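Local coordinates for adenylosuccinate lyase (Francisella tularensis subsp. tularensis SCHU S4, PDB 4EEI), which probably cleaves adenylosuccinate to AMP and fumarate, and SAICAR to AICAR and fumarate, in de novo purine biosynthesis, at residues S353-H358 with K416-E421. Numbering follows the deposited sequence.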
loop_
_atom_site.group_PDB
_atom_site.type_symbol
_atom_site.label_atom_id
_atom_site.label_comp_id
_atom_site.label_asym_id
_atom_site.label_seq_id
_atom_site.Cartn_x
_atom_site.Cartn_y
_atom_site.Cartn_z
ATOM N N SER B 353 -44.054 3.758 6.235
ATOM C CA SER B 353 -44.522 5.006 5.644
ATOM C C SER B 353 -44.152 5.096 4.170
ATOM O O SER B 353 -44.976 5.487 3.338
ATOM C CB SER B 353 -43.969 6.205 6.407
ATOM O OG SER B 353 -44.515 6.255 7.710
ATOM N N SER B 354 -42.917 4.723 3.846
ATOM C CA SER B 354 -42.493 4.705 2.452
ATOM C C SER B 354 -43.337 3.721 1.647
ATOM O O SER B 354 -43.676 3.987 0.496
ATOM C CB SER B 354 -41.011 4.358 2.318
ATOM O OG SER B 354 -40.645 4.295 0.950
ATOM N N PHE B 355 -43.684 2.592 2.259
ATOM C CA PHE B 355 -44.518 1.610 1.582
ATOM C C PHE B 355 -45.869 2.220 1.228
ATOM O O PHE B 355 -46.275 2.218 0.061
ATOM C CB PHE B 355 -44.704 0.356 2.435
ATOM C CG PHE B 355 -45.741 -0.584 1.891
ATOM C CD1 PHE B 355 -45.444 -1.422 0.825
ATOM C CD2 PHE B 355 -47.024 -0.607 2.422
ATOM C CE1 PHE B 355 -46.400 -2.279 0.309
ATOM C CE2 PHE B 355 -47.985 -1.460 1.910
ATOM C CZ PHE B 355 -47.670 -2.296 0.850
ATOM N N TYR B 356 -46.548 2.754 2.238
ATOM C CA TYR B 356 -47.849 3.394 2.054
ATOM C C TYR B 356 -47.790 4.614 1.145
ATOM O O TYR B 356 -48.735 4.878 0.403
ATOM C CB TYR B 356 -48.446 3.788 3.404
ATOM C CG TYR B 356 -48.847 2.599 4.233
ATOM C CD1 TYR B 356 -49.713 1.640 3.727
ATOM C CD2 TYR B 356 -48.342 2.419 5.510
ATOM C CE1 TYR B 356 -50.079 0.544 4.478
ATOM C CE2 TYR B 356 -48.698 1.328 6.266
ATOM C CZ TYR B 356 -49.566 0.394 5.748
ATOM O OH TYR B 356 -49.923 -0.696 6.510
ATOM N N LEU B 357 -46.697 5.370 1.212
ATOM C CA LEU B 357 -46.558 6.533 0.341
ATOM C C LEU B 357 -46.560 6.083 -1.114
ATOM O O LEU B 357 -47.315 6.607 -1.935
ATOM C CB LEU B 357 -45.281 7.319 0.655
ATOM C CG LEU B 357 -45.054 8.547 -0.230
ATOM C CD1 LEU B 357 -46.305 9.404 -0.289
ATOM C CD2 LEU B 357 -43.887 9.374 0.263
ATOM N N HIS B 358 -45.715 5.100 -1.415
ATOM C CA HIS B 358 -45.652 4.519 -2.749
ATOM C C HIS B 358 -46.986 3.908 -3.153
ATOM O O HIS B 358 -47.412 4.035 -4.301
ATOM C CB HIS B 358 -44.562 3.453 -2.820
ATOM C CG HIS B 358 -43.181 4.008 -2.970
ATOM N ND1 HIS B 358 -42.412 4.392 -1.891
ATOM C CD2 HIS B 358 -42.425 4.230 -4.070
ATOM C CE1 HIS B 358 -41.240 4.826 -2.324
ATOM N NE2 HIS B 358 -41.220 4.736 -3.642
ATOM N N LYS B 416 -44.262 -11.013 3.395
ATOM C CA LYS B 416 -44.690 -11.184 2.011
ATOM C C LYS B 416 -44.161 -10.086 1.121
ATOM O O LYS B 416 -43.855 -10.311 -0.051
ATOM C CB LYS B 416 -46.210 -11.141 1.927
ATOM C CG LYS B 416 -46.849 -12.442 1.524
ATOM C CD LYS B 416 -46.750 -13.446 2.646
ATOM C CE LYS B 416 -47.559 -14.697 2.338
ATOM N NZ LYS B 416 -48.414 -15.083 3.494
ATOM N N THR B 417 -44.078 -8.887 1.680
ATOM C CA THR B 417 -43.724 -7.708 0.902
ATOM C C THR B 417 -42.226 -7.621 0.677
ATOM O O THR B 417 -41.764 -7.466 -0.454
ATOM C CB THR B 417 -44.226 -6.427 1.598
ATOM O OG1 THR B 417 -45.653 -6.488 1.728
ATOM C CG2 THR B 417 -43.851 -5.186 0.803
ATOM N N TYR B 418 -41.464 -7.729 1.756
ATOM C CA TYR B 418 -40.046 -7.424 1.696
ATOM C C TYR B 418 -39.175 -8.613 1.316
ATOM O O TYR B 418 -37.966 -8.467 1.138
ATOM C CB TYR B 418 -39.602 -6.809 3.019
ATOM C CG TYR B 418 -40.212 -5.449 3.243
ATOM C CD1 TYR B 418 -39.656 -4.322 2.660
ATOM C CD2 TYR B 418 -41.352 -5.293 4.021
ATOM C CE1 TYR B 418 -40.202 -3.075 2.854
ATOM C CE2 TYR B 418 -41.913 -4.044 4.217
ATOM C CZ TYR B 418 -41.333 -2.940 3.628
ATOM O OH TYR B 418 -41.875 -1.689 3.817
ATOM N N LEU B 419 -39.791 -9.783 1.196
ATOM C CA LEU B 419 -39.083 -10.973 0.736
ATOM C C LEU B 419 -39.714 -11.512 -0.549
ATOM O O LEU B 419 -39.488 -12.665 -0.926
ATOM C CB LEU B 419 -39.075 -12.052 1.824
ATOM C CG LEU B 419 -37.908 -12.032 2.817
ATOM C CD1 LEU B 419 -37.907 -10.794 3.696
ATOM C CD2 LEU B 419 -37.925 -13.277 3.676
ATOM N N LYS B 420 -40.496 -10.664 -1.213
ATOM C CA LYS B 420 -41.234 -11.028 -2.427
ATOM C C LYS B 420 -40.357 -11.653 -3.522
ATOM O O LYS B 420 -40.764 -12.610 -4.176
ATOM C CB LYS B 420 -41.939 -9.787 -2.989
ATOM C CG LYS B 420 -42.755 -10.017 -4.258
ATOM C CD LYS B 420 -43.204 -8.678 -4.878
ATOM C CE LYS B 420 -42.037 -7.931 -5.548
ATOM N NZ LYS B 420 -42.099 -6.436 -5.414
ATOM N N GLU B 421 -39.157 -11.118 -3.715
ATOM C CA GLU B 421 -38.312 -11.554 -4.824
ATOM C C GLU B 421 -37.144 -12.445 -4.400
ATOM O O GLU B 421 -36.243 -12.714 -5.201
ATOM C CB GLU B 421 -37.765 -10.339 -5.584
ATOM C CG GLU B 421 -38.837 -9.454 -6.213
ATOM C CD GLU B 421 -39.368 -10.007 -7.521
ATOM O OE1 GLU B 421 -38.973 -11.121 -7.914
ATOM O OE2 GLU B 421 -40.180 -9.326 -8.165
#
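Phe355 reaches from helix 352-363 to Thr417 and Tyr418, which end helix 411-418. The backbones stay well apart, with 9.4 Å between Phe355 CA and Thr417 CA, so the side chains alone span the gap. CG of Phe355 lies anti to the backbone N (chi1 170°), which sends the ring outward from its helix. One side of the ring, CE1 and CD1, meets the methyl of Thr417. Phe355 CE1 is 3.9 Å from Thr417 CG2, and the ring comes to this methyl at a slant.

Thr417 turns its two branches to different tasks. CG2 goes to the phenylalanine, while OG1 hydrogen-bonds to the carbonyl O of Gly413, one turn back in its own helix. The same methyl also lies over one face of the Tyr418 ring, toward the rim. Tyr418 extends toward helix 352-363 with its hydroxyl in front. Tyr418 OH touches Phe355 CB at 3.8 Å. Tyr351 meets the Tyr418 ring nearly at right angles, and Pro407 and Met409 also pack on Phe355.

Both helices belong to the helical C-terminal part of this enzyme of the fumarase/aspartase superfamily. A subunit interface is close by: on helix 352-363, His358 ND1 bonds to Ser354 O and His358 NE2 to the backbone N of Gly91 of a second subunit.

The contact lies apart from the ligand-binding residues; the Tyr418 side chain is about 12 Å from a bound succinate. The direct contact is small, 102 Å² over both sides, and apolar apart from the phenol oxygen. Such van der Waals contact gives a close fit but little directional hold. Met409, which touches both Phe355 and Thr417, helps bridge the two helices.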